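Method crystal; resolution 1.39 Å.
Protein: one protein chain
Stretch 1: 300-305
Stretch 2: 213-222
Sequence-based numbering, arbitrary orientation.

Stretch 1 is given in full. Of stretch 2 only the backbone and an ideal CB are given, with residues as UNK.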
# COMPACT_ATOMS: atom_id res chain seq x y z
N ILE A 300 5.66 7.34 12.14
CA ILE A 300 5.56 8.80 12.13
C ILE A 300 6.93 9.34 12.49
O ILE A 300 7.48 9.01 13.54
CB ILE A 300 4.51 9.32 13.13
CG1 ILE A 300 3.14 8.65 12.88
CG2 ILE A 300 4.37 10.83 12.98
CD1 ILE A 300 2.88 7.39 13.70
N ALA A 301 7.49 10.16 11.60
CA ALA A 301 8.87 10.65 11.72
C ALA A 301 8.88 12.17 11.71
O ALA A 301 8.25 12.78 10.86
CB ALA A 301 9.70 10.09 10.58
N ARG A 302 9.62 12.79 12.63
CA ARG A 302 9.64 14.24 12.74
C ARG A 302 10.85 14.88 12.06
O ARG A 302 11.96 14.37 12.17
CB ARG A 302 9.62 14.65 14.22
CG ARG A 302 9.81 16.13 14.47
CD ARG A 302 8.50 16.89 14.26
NE ARG A 302 7.43 16.38 15.11
CZ ARG A 302 6.14 16.60 14.89
NH1 ARG A 302 5.23 16.09 15.71
NH2 ARG A 302 5.76 17.32 13.85
N LYS A 303 10.62 15.99 11.36
CA LYS A 303 11.71 16.85 10.91
C LYS A 303 11.94 17.91 11.97
O LYS A 303 11.01 18.62 12.34
CB LYS A 303 11.37 17.51 9.58
CG LYS A 303 12.46 18.46 9.08
CD LYS A 303 12.18 18.92 7.66
CE LYS A 303 13.25 19.90 7.18
NZ LYS A 303 13.16 20.14 5.71
N PRO A 304 13.18 18.03 12.46
CA PRO A 304 13.45 19.01 13.51
C PRO A 304 13.01 20.43 13.15
O PRO A 304 13.11 20.85 11.99
CB PRO A 304 14.97 18.93 13.66
CG PRO A 304 15.30 17.53 13.29
CD PRO A 304 14.33 17.16 12.19
N ALA A 305 12.52 21.16 14.15
CA ALA A 305 12.15 22.56 13.99
C ALA A 305 13.41 23.38 13.75
O ALA A 305 14.50 22.95 14.14
CB ALA A 305 11.41 23.05 15.23
OXT ALA A 305 13.37 24.46 13.17
N UNK A 213 11.55 13.25 0.91
CA UNK A 213 10.45 13.59 1.81
C UNK A 213 10.90 14.61 2.87
O UNK A 213 10.22 15.59 3.13
CB UNK A 213 9.91 12.33 2.49
N UNK A 214 12.05 14.37 3.48
CA UNK A 214 12.55 15.28 4.51
C UNK A 214 12.76 16.68 3.93
O UNK A 214 12.37 17.68 4.53
CB UNK A 214 13.86 14.75 5.11
N UNK A 215 13.35 16.74 2.75
CA UNK A 215 13.61 18.03 2.11
C UNK A 215 12.31 18.77 1.77
O UNK A 215 12.25 20.00 1.84
CB UNK A 215 14.44 17.83 0.84
N UNK A 216 11.26 18.01 1.46
CA UNK A 216 9.96 18.59 1.11
C UNK A 216 9.20 19.12 2.33
O UNK A 216 8.31 19.97 2.19
CB UNK A 216 9.10 17.55 0.39
N UNK A 217 9.54 18.65 3.52
CA UNK A 217 8.85 19.09 4.73
C UNK A 217 9.38 20.43 5.24
O UNK A 217 10.56 20.73 5.12
CB UNK A 217 8.99 18.03 5.82
N UNK A 218 8.48 21.23 5.78
CA UNK A 218 8.89 22.41 6.54
C UNK A 218 9.53 21.92 7.83
O UNK A 218 9.19 20.85 8.32
CB UNK A 218 7.71 23.34 6.82
N UNK A 219 10.47 22.71 8.38
CA UNK A 219 11.05 22.36 9.68
C UNK A 219 9.94 22.20 10.70
O UNK A 219 9.02 23.02 10.72
CB UNK A 219 12.05 23.42 10.14
N UNK A 220 10.01 21.16 11.53
CA UNK A 220 8.96 20.85 12.48
C UNK A 220 7.85 19.98 11.91
O UNK A 220 6.96 19.56 12.63
CB UNK A 220 8.36 22.15 13.01
N UNK A 221 7.91 19.70 10.61
CA UNK A 221 6.90 18.88 9.96
C UNK A 221 7.03 17.40 10.27
O UNK A 221 7.94 16.97 10.99
CB UNK A 221 6.97 19.09 8.45
N UNK A 222 6.11 16.60 9.74
CA UNK A 222 6.12 15.17 10.00
C UNK A 222 5.80 14.35 8.76
O UNK A 222 5.04 14.79 7.89
CB UNK A 222 5.12 14.84 11.11

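Position 213 lies in a helix, and its ideal CB has no atom of stretch 1 within 5.5 Å. It is Phe-213, outside the contact.

Position 214, also helical, is different. Its CA-to-CB bond runs sideways, and the ideal CB lies 5.2 Å from CD of Lys-303, whose extended chain carries an ammonium group to the backbone carbonyl here: NZ of Lys-303 donates to O of residue 214 at 2.8 Å. A long aliphatic or aromatic side chain could lie along the methylenes, and an acid could answer the charge. It is Trp-214. With chi1 t, its six-membered ring lies against the lysine, CE of Lys-303 3.5 Å from the ring centroid in a CH-pi contact and NZ of Lys-303 3.8 Å from it in a cation-pi contact, while CD of Pro-304 approaches its edge, 4.0 Å from NE1 of Trp-214.

Positions 215 and 216 point away, so stretch 1 leaves them free; they are Gln-215 and Ala-216.

At 217 the chain leaves helical angles, and CB points toward stretch 1, 3.8 Å from CD of Lys-303. An apolar residue would pack well on these methylenes, and Leu-217 does so through CB. Its carbonyl O also accepts from NZ of Lys-303 at 2.7 Å, so the ammonium is held by two backbone oxygens.

Position 218 points away and could be many residues; it is Lys-218, first of a type II turn.

At 219, phi of -55° and psi of 136° fit the second place of that turn, where proline is favoured, though other residues could serve. Pro-219 brings its CB to 3.6 Å from OXT of Ala-305, beside the terminal carboxylate.

Position 220 has phi 87° and psi -5°, where a CB would be jammed against the preceding carbonyl; this calls for Gly-220. Its N gives weak hydrogen bonds to O of Lys-303 (2.8 Å) and O of Pro-304 (3.1 Å), while its O accepts from NH2 of Arg-302 at 2.8 Å.

At 221 a CB would come within 2.8 Å of O of Lys-218, so glycine again fits. Gly-221 closes the turn, and its O receives a nearly straight hydrogen bond from N of Lys-303 at 2.9 Å.

Position 222 pairs with Arg-302 in an antiparallel, non-hydrogen-bonded bridge, their side chains on the same face. CB lies 3.8 Å from NH2 of Arg-302, favouring a small residue that lets the guanidinium settle over it. Ala-222 does this, its methyl beneath one guanidinium face.

Stretch 2 (213-222) FWQALKPGGA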
# COMPACT_ATOMS: atom_id res chain seq x y z
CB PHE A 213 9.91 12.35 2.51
CG PHE A 213 9.23 11.35 1.61
CD1 PHE A 213 8.76 11.71 0.36
CD2 PHE A 213 9.04 10.04 2.05
CE1 PHE A 213 8.11 10.76 -0.45
CE2 PHE A 213 8.39 9.10 1.25
CZ PHE A 213 7.93 9.46 0.00
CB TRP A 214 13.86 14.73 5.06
CG TRP A 214 14.40 15.45 6.26
CD1 TRP A 214 14.26 15.09 7.57
CD2 TRP A 214 15.18 16.66 6.26
NE1 TRP A 214 14.91 16.00 8.38
CE2 TRP A 214 15.49 16.97 7.60
CE3 TRP A 214 15.66 17.51 5.25
CZ2 TRP A 214 16.24 18.09 7.96
CZ3 TRP A 214 16.41 18.62 5.62
CH2 TRP A 214 16.69 18.90 6.96
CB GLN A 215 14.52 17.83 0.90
CG GLN A 215 15.94 17.42 1.31
CD GLN A 215 16.80 16.91 0.17
OE1 GLN A 215 16.31 16.65 -0.93
NE2 GLN A 215 18.09 16.74 0.43
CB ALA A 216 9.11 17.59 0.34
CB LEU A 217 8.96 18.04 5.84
CG LEU A 217 8.08 16.81 5.62
CD1 LEU A 217 8.51 15.67 6.54
CD2 LEU A 217 6.61 17.15 5.83
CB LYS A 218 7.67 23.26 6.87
CG LYS A 218 6.97 23.84 5.64
CD LYS A 218 5.81 24.72 6.06
CE LYS A 218 5.40 25.67 4.94
NZ LYS A 218 4.89 24.95 3.74
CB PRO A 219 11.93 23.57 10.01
CG PRO A 219 12.28 24.15 8.68
CD PRO A 219 11.09 23.92 7.79
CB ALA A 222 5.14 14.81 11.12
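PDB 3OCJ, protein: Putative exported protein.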